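Local coordinates for protein succinate dehydrogenase subunit A (Mycolicibacterium smegmatis, PDB 7D6V) that probably catalyses the oxidation of succinate to fumarate as the FAD-binding flavoprotein subunit of a succinate dehydrogenase, passing electrons toward quinone, at residues A[579-584]-A[596-601]; A[557-562]-A[572-577]; A[467-472]-A[526-531]. All coordinates share one frame; numbering follows the deposited sequence.

Interaction 1. Residues A[579-584]-A[596-601]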
loop_
_atom_site.group_PDB
_atom_site.type_symbol
_atom_site.label_atom_id
_atom_site.label_comp_id
_atom_site.label_asym_id
_atom_site.label_seq_id
_atom_site.Cartn_x
_atom_site.Cartn_y
_atom_site.Cartn_z
ATOM N N THR A 579 -32.364 -5.189 -23.909
ATOM C CA THR A 579 -32.476 -6.543 -23.386
ATOM C C THR A 579 -31.351 -6.765 -22.389
ATOM O O THR A 579 -30.186 -6.513 -22.707
ATOM C CB THR A 579 -32.410 -7.589 -24.504
ATOM O OG1 THR A 579 -33.334 -7.241 -25.542
ATOM C CG2 THR A 579 -32.769 -8.961 -23.968
ATOM N N LEU A 580 -31.697 -7.230 -21.188
ATOM C CA LEU A 580 -30.726 -7.396 -20.114
ATOM C C LEU A 580 -30.314 -8.833 -19.860
ATOM O O LEU A 580 -29.199 -9.058 -19.386
ATOM C CB LEU A 580 -31.259 -6.804 -18.806
ATOM C CG LEU A 580 -31.320 -5.282 -18.763
ATOM C CD1 LEU A 580 -31.972 -4.817 -17.477
ATOM C CD2 LEU A 580 -29.927 -4.702 -18.907
ATOM N N LEU A 581 -31.174 -9.807 -20.158
ATOM C CA LEU A 581 -30.807 -11.222 -20.104
ATOM C C LEU A 581 -30.422 -11.628 -18.671
ATOM O O LEU A 581 -29.264 -11.870 -18.336
ATOM C CB LEU A 581 -29.694 -11.484 -21.127
ATOM C CG LEU A 581 -29.125 -12.864 -21.397
ATOM C CD1 LEU A 581 -30.250 -13.709 -21.938
ATOM C CD2 LEU A 581 -28.003 -12.771 -22.402
ATOM N N VAL A 582 -31.456 -11.650 -17.821
ATOM C CA VAL A 582 -31.340 -11.784 -16.369
ATOM C C VAL A 582 -31.211 -13.247 -15.954
ATOM O O VAL A 582 -31.918 -14.118 -16.468
ATOM C CB VAL A 582 -32.567 -11.135 -15.703
ATOM C CG1 VAL A 582 -32.530 -11.326 -14.217
ATOM C CG2 VAL A 582 -32.645 -9.669 -16.051
ATOM N N CYS A 583 -30.332 -13.521 -14.988
ATOM C CA CYS A 583 -30.087 -14.867 -14.480
ATOM C C CYS A 583 -30.791 -15.095 -13.144
ATOM O O CYS A 583 -30.830 -14.203 -12.293
ATOM C CB CYS A 583 -28.587 -15.116 -14.305
ATOM S SG CYS A 583 -27.584 -14.772 -15.759
ATOM N N ARG A 584 -31.328 -16.303 -12.954
ATOM C CA ARG A 584 -32.018 -16.656 -11.718
ATOM C C ARG A 584 -31.769 -18.122 -11.387
ATOM O O ARG A 584 -31.358 -18.908 -12.240
ATOM C CB ARG A 584 -33.525 -16.398 -11.814
ATOM C CG ARG A 584 -33.963 -15.031 -11.341
ATOM C CD ARG A 584 -35.379 -14.744 -11.790
ATOM N NE ARG A 584 -35.633 -13.315 -11.931
ATOM C CZ ARG A 584 -36.141 -12.755 -13.023
ATOM N NH1 ARG A 584 -36.443 -13.503 -14.073
ATOM N NH2 ARG A 584 -36.341 -11.447 -13.068
ATOM N N THR A 596 -31.644 -18.314 -17.545
ATOM C CA THR A 596 -31.431 -16.960 -18.033
ATOM C C THR A 596 -32.586 -16.570 -18.948
ATOM O O THR A 596 -32.931 -17.315 -19.870
ATOM C CB THR A 596 -30.094 -16.850 -18.768
ATOM O OG1 THR A 596 -29.079 -17.510 -18.005
ATOM C CG2 THR A 596 -29.698 -15.406 -18.909
ATOM N N VAL A 597 -33.176 -15.407 -18.685
ATOM C CA VAL A 597 -34.364 -14.927 -19.377
ATOM C C VAL A 597 -34.003 -13.602 -20.051
ATOM O O VAL A 597 -32.928 -13.050 -19.836
ATOM C CB VAL A 597 -35.561 -14.768 -18.413
ATOM C CG1 VAL A 597 -36.879 -14.614 -19.164
ATOM C CG2 VAL A 597 -35.630 -15.949 -17.457
ATOM N N THR A 598 -34.911 -13.100 -20.889
ATOM C CA THR A 598 -34.674 -11.906 -21.700
ATOM C C THR A 598 -35.742 -10.848 -21.444
ATOM O O THR A 598 -36.776 -10.822 -22.129
ATOM C CB THR A 598 -34.635 -12.277 -23.179
ATOM O OG1 THR A 598 -35.922 -12.760 -23.580
ATOM C CG2 THR A 598 -33.613 -13.367 -23.425
ATOM N N PRO A 599 -35.549 -9.966 -20.466
ATOM C CA PRO A 599 -36.466 -8.837 -20.279
ATOM C C PRO A 599 -36.013 -7.586 -21.022
ATOM O O PRO A 599 -34.849 -7.431 -21.392
ATOM C CB PRO A 599 -36.420 -8.594 -18.764
ATOM C CG PRO A 599 -35.101 -9.071 -18.372
ATOM C CD PRO A 599 -34.781 -10.245 -19.244
ATOM N N GLU A 600 -36.963 -6.675 -21.210
ATOM C CA GLU A 600 -36.710 -5.404 -21.872
ATOM C C GLU A 600 -36.349 -4.325 -20.860
ATOM O O GLU A 600 -36.813 -4.335 -19.717
ATOM C CB GLU A 600 -37.924 -4.954 -22.687
ATOM C CG GLU A 600 -38.457 -6.009 -23.633
ATOM C CD GLU A 600 -37.423 -6.458 -24.644
ATOM O OE1 GLU A 600 -37.033 -5.642 -25.504
ATOM O OE2 GLU A 600 -36.998 -7.630 -24.576
ATOM N N GLN A 601 -35.509 -3.392 -21.297
ATOM C CA GLN A 601 -35.111 -2.265 -20.472
ATOM C C GLN A 601 -36.181 -1.179 -20.487
ATOM O O GLN A 601 -37.045 -1.129 -21.365
ATOM C CB GLN A 601 -33.784 -1.681 -20.957
ATOM C CG GLN A 601 -32.627 -2.654 -20.956
ATOM C CD GLN A 601 -31.286 -1.954 -21.023
ATOM O OE1 GLN A 601 -30.924 -1.197 -20.125
ATOM N NE2 GLN A 601 -30.540 -2.207 -22.089
#
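Thr596 lies opposite Cys583 and also touches Leu581 at the start of this antiparallel contact. It faces Cys583 in a non-hydrogen-bonded pair with CA atoms 4.3 Å apart, its OG1 lying near the SG without a bond between them. Its methyl takes the other direction: CG2 stands anti to the backbone N and meets Leu581 CD1 at 3.5 Å, the two side chains crossing at a slant. Cys583 and Leu581 also pack on helix 532-556, through Cys549 and Gln556. At Val597 the backbones join. Val597 N donates to Val582 O at 2.9 Å in a nearly straight bond (167° at the hydrogen), whereas the return bond from Val582 N to Val597 O is weak and doubtful. Thr598 puts its CG2 3.7 Å from Leu581 CD1, so this leucine methyl has a threonine methyl from each of two residues against it. The Thr598 CB lies near Thr579 CG2, the two side chains alongside each other and pointing the same way. Pro599 serves both backbone and side chains: its O accepts Leu580 N at 3.2 Å, while its ring carbon CG meets Val582 CG2 at 3.4 Å, the side chains crossing at about a right angle. Glu600, bent at chi2 (-59°), has its carboxylate beside the Thr579 hydroxyl, though no hydrogen bond is made. Gln601 ends the walk, its extended chain running across Leu580 at about a right angle, with CG 3.7 Å from Leu580 CG and CD near the CD2 methyl. The pairing is that of a two-stranded beta hairpin, strands 582-585 and 594-597, whose open end runs on as a looser pair of irregular arms within the C-terminal region of the fumarate reductase flavoprotein family.

Interaction 2. Residues A[557-562]-A[572-577]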
loop_
_atom_site.group_PDB
_atom_site.type_symbol
_atom_site.label_atom_id
_atom_site.label_comp_id
_atom_site.label_asym_id
_atom_site.label_seq_id
_atom_site.Cartn_x
_atom_site.Cartn_y
_atom_site.Cartn_z
ATOM N N ARG A 557 -26.453 -14.471 -25.541
ATOM C CA ARG A 557 -26.349 -13.190 -26.246
ATOM C C ARG A 557 -25.630 -13.397 -27.574
ATOM O O ARG A 557 -24.407 -13.532 -27.621
ATOM C CB ARG A 557 -25.631 -12.150 -25.395
ATOM C CG ARG A 557 -25.515 -10.799 -26.087
ATOM C CD ARG A 557 -25.106 -9.691 -25.142
ATOM N NE ARG A 557 -26.176 -9.341 -24.217
ATOM C CZ ARG A 557 -26.999 -8.311 -24.380
ATOM N NH1 ARG A 557 -26.880 -7.525 -25.439
ATOM N NH2 ARG A 557 -27.943 -8.067 -23.485
ATOM N N THR A 558 -26.391 -13.402 -28.665
ATOM C CA THR A 558 -25.841 -13.643 -30.000
ATOM C C THR A 558 -25.600 -12.328 -30.742
ATOM O O THR A 558 -26.207 -12.042 -31.773
ATOM C CB THR A 558 -26.766 -14.561 -30.793
ATOM O OG1 THR A 558 -28.070 -13.974 -30.877
ATOM C CG2 THR A 558 -26.871 -15.915 -30.120
ATOM N N GLU A 559 -24.689 -11.528 -30.196
ATOM C CA GLU A 559 -24.201 -10.310 -30.833
ATOM C C GLU A 559 -22.996 -9.839 -30.034
ATOM O O GLU A 559 -22.742 -10.315 -28.926
ATOM C CB GLU A 559 -25.297 -9.239 -30.929
ATOM C CG GLU A 559 -25.879 -8.750 -29.609
ATOM C CD GLU A 559 -25.163 -7.543 -29.047
ATOM O OE1 GLU A 559 -24.498 -6.835 -29.824
ATOM O OE2 GLU A 559 -25.276 -7.289 -27.833
ATOM N N SER A 560 -22.243 -8.908 -30.612
ATOM C CA SER A 560 -21.016 -8.408 -30.003
ATOM C C SER A 560 -21.226 -6.977 -29.534
ATOM O O SER A 560 -21.796 -6.160 -30.260
ATOM C CB SER A 560 -19.847 -8.476 -30.985
ATOM O OG SER A 560 -19.557 -9.813 -31.339
ATOM N N ARG A 561 -20.781 -6.679 -28.317
ATOM C CA ARG A 561 -20.943 -5.335 -27.771
ATOM C C ARG A 561 -19.989 -5.169 -26.604
ATOM O O ARG A 561 -20.092 -5.900 -25.616
ATOM C CB ARG A 561 -22.386 -5.097 -27.330
ATOM C CG ARG A 561 -22.709 -3.653 -27.007
ATOM C CD ARG A 561 -24.127 -3.505 -26.493
ATOM N NE ARG A 561 -25.110 -4.008 -27.443
ATOM C CZ ARG A 561 -25.718 -3.259 -28.351
ATOM N NH1 ARG A 561 -25.446 -1.967 -28.435
ATOM N NH2 ARG A 561 -26.599 -3.799 -29.175
ATOM N N GLY A 562 -19.074 -4.218 -26.711
ATOM C CA GLY A 562 -18.183 -3.916 -25.604
ATOM C C GLY A 562 -17.289 -5.089 -25.263
ATOM O O GLY A 562 -16.532 -5.592 -26.101
ATOM N N MET A 572 -21.141 -6.150 -34.363
ATOM C CA MET A 572 -21.374 -5.404 -33.141
ATOM C C MET A 572 -22.728 -4.718 -33.196
ATOM O O MET A 572 -23.174 -4.272 -34.257
ATOM C CB MET A 572 -20.271 -4.361 -32.927
ATOM C CG MET A 572 -18.879 -4.932 -32.719
ATOM S SD MET A 572 -18.471 -5.179 -30.980
ATOM C CE MET A 572 -18.780 -3.546 -30.309
ATOM N N ASP A 573 -23.380 -4.639 -32.041
ATOM C CA ASP A 573 -24.542 -3.782 -31.868
ATOM C C ASP A 573 -25.684 -4.191 -32.807
ATOM O O ASP A 573 -26.036 -3.490 -33.758
ATOM C CB ASP A 573 -24.143 -2.316 -32.085
ATOM C CG ASP A 573 -23.046 -1.864 -31.142
ATOM O OD1 ASP A 573 -22.915 -2.445 -30.049
ATOM O OD2 ASP A 573 -22.309 -0.924 -31.498
ATOM N N ALA A 574 -26.241 -5.368 -32.526
ATOM C CA ALA A 574 -27.564 -5.695 -33.040
ATOM C C ALA A 574 -28.593 -4.794 -32.360
ATOM O O ALA A 574 -28.245 -3.843 -31.656
ATOM C CB ALA A 574 -27.883 -7.168 -32.809
ATOM N N ASN A 575 -29.884 -5.056 -32.586
ATOM C CA ASN A 575 -30.851 -4.231 -31.868
ATOM C C ASN A 575 -30.624 -4.446 -30.375
ATOM O O ASN A 575 -30.146 -3.526 -29.710
ATOM C CB ASN A 575 -32.299 -4.498 -32.326
ATOM C CG ASN A 575 -32.826 -5.870 -31.943
ATOM O OD1 ASN A 575 -32.850 -6.240 -30.771
ATOM N ND2 ASN A 575 -33.281 -6.621 -32.939
ATOM N N TRP A 576 -30.979 -5.617 -29.827
ATOM C CA TRP A 576 -30.301 -6.280 -28.708
ATOM C C TRP A 576 -29.804 -5.347 -27.607
ATOM O O TRP A 576 -28.944 -5.735 -26.811
ATOM C CB TRP A 576 -29.117 -7.100 -29.230
ATOM C CG TRP A 576 -29.340 -8.594 -29.267
ATOM C CD1 TRP A 576 -29.361 -9.388 -30.377
ATOM C CD2 TRP A 576 -29.562 -9.466 -28.150
ATOM N NE1 TRP A 576 -29.586 -10.692 -30.025
ATOM C CE2 TRP A 576 -29.713 -10.769 -28.663
ATOM C CE3 TRP A 576 -29.650 -9.272 -26.770
ATOM C CZ2 TRP A 576 -29.949 -11.870 -27.844
ATOM C CZ3 TRP A 576 -29.884 -10.367 -25.959
ATOM C CH2 TRP A 576 -30.030 -11.648 -26.499
ATOM N N ARG A 577 -30.339 -4.133 -27.533
ATOM C CA ARG A 577 -29.851 -3.120 -26.607
ATOM C C ARG A 577 -30.816 -2.852 -25.474
ATOM O O ARG A 577 -30.381 -2.533 -24.368
ATOM C CB ARG A 577 -29.566 -1.813 -27.358
ATOM C CG ARG A 577 -28.681 -0.824 -26.639
ATOM C CD ARG A 577 -29.166 0.591 -26.892
ATOM N NE ARG A 577 -30.622 0.666 -26.891
ATOM C CZ ARG A 577 -31.366 0.742 -25.794
ATOM N NH1 ARG A 577 -32.684 0.806 -25.891
ATOM N NH2 ARG A 577 -30.795 0.752 -24.598
#
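Asp573 and Ser560 make the backbone link: Asp573 N donates to Ser560 O at 2.8 Å, with a weak second bond to Glu559 OE1. A side-chain bond to the main chain follows, Arg557 NH1 to Trp576 O at 3.1 Å, the oxygen standing 18° out of the guanidinium plane. Arg561 NH2 adds a weak bond to Ala574 O at the edge of its own guanidinium.

Charges form a network of four residues. Glu559 OE2 takes Arg557 NH1 in the plane of that guanidinium at 2.9 Å through its anti lone pair, and more weakly Arg561 NE, two positive neighbours that would probably favour the charged form, although OE1 lies close to the acceptor Ser560 O. Asp573 OD1 instead sits above one face of the Arg561 guanidinium, 3.0 Å from NH1, where the attraction is of charges alone. Arg557 also pairs through NE with Glu244.

Van der Waals packing centres on Trp576. The Glu559 CG lies over the indole, 3.8 Å from the five-membered ring centroid, in a CH-pi contact; chi1 of 61° sets CG between the backbone N and the carbonyl carbon. On the six-membered part, CE3 lies over a face of the Arg557 guanidinium near its rim, the planes 55° apart. Met572 lays SD 3.6 Å from Ser560 CB and, bent at chi2 and chi3, brings CE close to Gly562 N.

The two loops flank strand 565-566, to which Ser560 OG is tied at Arg566 N as well as at Tyr569 O; the first leaves the end of helix 532-556, and the second leads on toward strand 582-585.

Interaction 3. Residues A[467-472]-A[526-531]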
loop_
_atom_site.group_PDB
_atom_site.type_symbol
_atom_site.label_atom_id
_atom_site.label_comp_id
_atom_site.label_asym_id
_atom_site.label_seq_id
_atom_site.Cartn_x
_atom_site.Cartn_y
_atom_site.Cartn_z
ATOM N N LEU A 467 -23.919 -27.674 5.609
ATOM C CA LEU A 467 -23.322 -27.417 4.307
ATOM C C LEU A 467 -21.859 -27.014 4.436
ATOM O O LEU A 467 -21.011 -27.490 3.673
ATOM C CB LEU A 467 -24.121 -26.339 3.575
ATOM C CG LEU A 467 -23.890 -26.182 2.072
ATOM C CD1 LEU A 467 -25.186 -25.798 1.384
ATOM C CD2 LEU A 467 -22.810 -25.151 1.795
ATOM N N VAL A 468 -21.537 -26.140 5.392
ATOM C CA VAL A 468 -20.147 -25.709 5.513
ATOM C C VAL A 468 -19.266 -26.764 6.169
ATOM O O VAL A 468 -18.041 -26.720 6.001
ATOM C CB VAL A 468 -20.017 -24.385 6.285
ATOM C CG1 VAL A 468 -20.788 -23.290 5.583
ATOM C CG2 VAL A 468 -20.482 -24.545 7.718
ATOM N N LEU A 469 -19.842 -27.710 6.909
ATOM C CA LEU A 469 -19.053 -28.783 7.499
ATOM C C LEU A 469 -18.952 -30.017 6.611
ATOM O O LEU A 469 -18.177 -30.924 6.931
ATOM C CB LEU A 469 -19.640 -29.186 8.854
ATOM C CG LEU A 469 -19.344 -28.266 10.036
ATOM C CD1 LEU A 469 -19.746 -28.932 11.333
ATOM C CD2 LEU A 469 -17.879 -27.881 10.067
ATOM N N ALA A 470 -19.712 -30.073 5.519
ATOM C CA ALA A 470 -19.685 -31.246 4.647
ATOM C C ALA A 470 -18.304 -31.605 4.096
ATOM O O ALA A 470 -17.999 -32.808 4.030
ATOM C CB ALA A 470 -20.688 -31.054 3.503
ATOM N N PRO A 471 -17.448 -30.667 3.670
ATOM C CA PRO A 471 -16.154 -31.070 3.093
ATOM C C PRO A 471 -15.200 -31.767 4.053
ATOM O O PRO A 471 -14.095 -32.121 3.633
ATOM C CB PRO A 471 -15.552 -29.738 2.611
ATOM C CG PRO A 471 -16.362 -28.678 3.246
ATOM C CD PRO A 471 -17.721 -29.247 3.399
ATOM N N PHE A 472 -15.563 -31.985 5.317
ATOM C CA PHE A 472 -14.676 -32.662 6.254
ATOM C C PHE A 472 -14.941 -34.157 6.372
ATOM O O PHE A 472 -14.163 -34.853 7.030
ATOM C CB PHE A 472 -14.772 -32.020 7.643
ATOM C CG PHE A 472 -13.964 -30.764 7.787
ATOM C CD1 PHE A 472 -14.580 -29.555 8.059
ATOM C CD2 PHE A 472 -12.591 -30.791 7.656
ATOM C CE1 PHE A 472 -13.839 -28.401 8.195
ATOM C CE2 PHE A 472 -11.847 -29.640 7.789
ATOM C CZ PHE A 472 -12.471 -28.444 8.059
ATOM N N GLY A 526 -7.423 -31.771 7.591
ATOM C CA GLY A 526 -7.046 -30.862 8.654
ATOM C C GLY A 526 -8.198 -30.494 9.564
ATOM O O GLY A 526 -9.192 -31.220 9.642
ATOM N N GLY A 527 -8.076 -29.368 10.260
ATOM C CA GLY A 527 -9.124 -28.928 11.158
ATOM C C GLY A 527 -9.794 -27.651 10.703
ATOM O O GLY A 527 -9.836 -27.356 9.506
ATOM N N ARG A 528 -10.320 -26.881 11.649
ATOM C CA ARG A 528 -11.044 -25.657 11.341
ATOM C C ARG A 528 -10.262 -24.398 11.675
ATOM O O ARG A 528 -10.777 -23.296 11.470
ATOM C CB ARG A 528 -12.390 -25.644 12.074
ATOM C CG ARG A 528 -13.490 -26.377 11.339
ATOM C CD ARG A 528 -14.588 -26.822 12.277
ATOM N NE ARG A 528 -15.380 -25.698 12.763
ATOM C CZ ARG A 528 -16.497 -25.824 13.469
ATOM N NH1 ARG A 528 -17.153 -24.749 13.877
ATOM N NH2 ARG A 528 -16.958 -27.028 13.767
ATOM N N VAL A 529 -9.033 -24.522 12.168
ATOM C CA VAL A 529 -8.258 -23.366 12.601
ATOM C C VAL A 529 -7.539 -22.810 11.375
ATOM O O VAL A 529 -6.497 -23.318 10.959
ATOM C CB VAL A 529 -7.288 -23.725 13.726
ATOM C CG1 VAL A 529 -6.395 -22.539 14.062
ATOM C CG2 VAL A 529 -8.056 -24.180 14.947
ATOM N N PHE A 530 -8.118 -21.756 10.810
ATOM C CA PHE A 530 -7.622 -20.995 9.660
ATOM C C PHE A 530 -7.079 -21.945 8.588
ATOM O O PHE A 530 -5.888 -21.989 8.290
ATOM C CB PHE A 530 -6.574 -19.963 10.090
ATOM C CG PHE A 530 -6.091 -19.085 8.968
ATOM C CD1 PHE A 530 -6.899 -18.058 8.516
ATOM C CD2 PHE A 530 -4.884 -19.284 8.346
ATOM C CE1 PHE A 530 -6.496 -17.237 7.496
ATOM C CE2 PHE A 530 -4.484 -18.471 7.308
ATOM C CZ PHE A 530 -5.291 -17.445 6.887
ATOM N N ASN A 531 -7.988 -22.761 8.052
ATOM C CA ASN A 531 -7.660 -23.805 7.093
ATOM C C ASN A 531 -7.980 -23.324 5.683
ATOM O O ASN A 531 -9.147 -23.377 5.266
ATOM C CB ASN A 531 -8.442 -25.080 7.419
ATOM C CG ASN A 531 -7.945 -26.284 6.657
ATOM O OD1 ASN A 531 -7.186 -26.160 5.703
ATOM N ND2 ASN A 531 -8.387 -27.463 7.069
#
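Phe472 and Gly526 mark the nearest backbone approach, with CA atoms still 8.2 Å apart, so the 3-10 segment 470-472 next to helix 458-469 meets an irregular loop through side chains and carbonyls, with no hydrogen bond between them. Phe472 carries the contact. Its ring reaches the glycines: CZ comes 3.2 Å from Gly527 O and CE2 3.6 Å from Gly526 O, both oxygens lying obliquely to the ring. Across the ring from CE2, CE1 meets Arg528 CG at 3.8 Å, the two side chains crossing at about a right angle. The ring also meets that of Trp534, at the start of helix 532-556. Arg528 then runs past the ring to Leu469, whose CD2 methyl lies over one face of the guanidinium, 3.9 Å from NH2. The chain of Arg528 bends at chi3 (71°), which places NE; NH1 is hydrogen-bonded to Gly195 O, beyond the contact. Asn531 bonds within the loop. Its ND2 donates to Gly527 O at 2.8 Å and 166°, while its OD1 caps the following helix with a weak bond to Gly533 N; ND2 also lies at the edge of the Phe472 ring, 4.2 Å from CE2. Gly526 has a positive phi (119°), at which a CB would be jammed against the carbonyl O of Glu525 and crowded by Asn531 ND2. Beyond it, Val529, Phe530 and Asn531 pack on the iron-sulfur subunit. The chemistry is therefore mostly van der Waals, with ring carbons against carbonyl oxygens and an aliphatic chain: a small surface contact, with the hydrogen bonds of Asn531 and Arg528 made within the loop or to other residues, none across the contact.

Along the chain the three contacts stand in series, none enclosing or crossing another. Interaction 3 comes first and closes the longest loop, in which 467-472 meets 526-531 after helices 481-495 and 502-518. Helix 532-556 then starts at its second segment and ends at the first segment of interaction 2, whose centre lies about 44 Å from that of interaction 3, on the opposite side of the chain's centre. Interaction 2 closes the short loop around strand 565-566, and interaction 1 follows at once, closing the hairpin of strands 582-585 and 594-597. These last two touch, through Arg557 NH2 and Thr579 O, so the helix end, loops and hairpin form one continuous region.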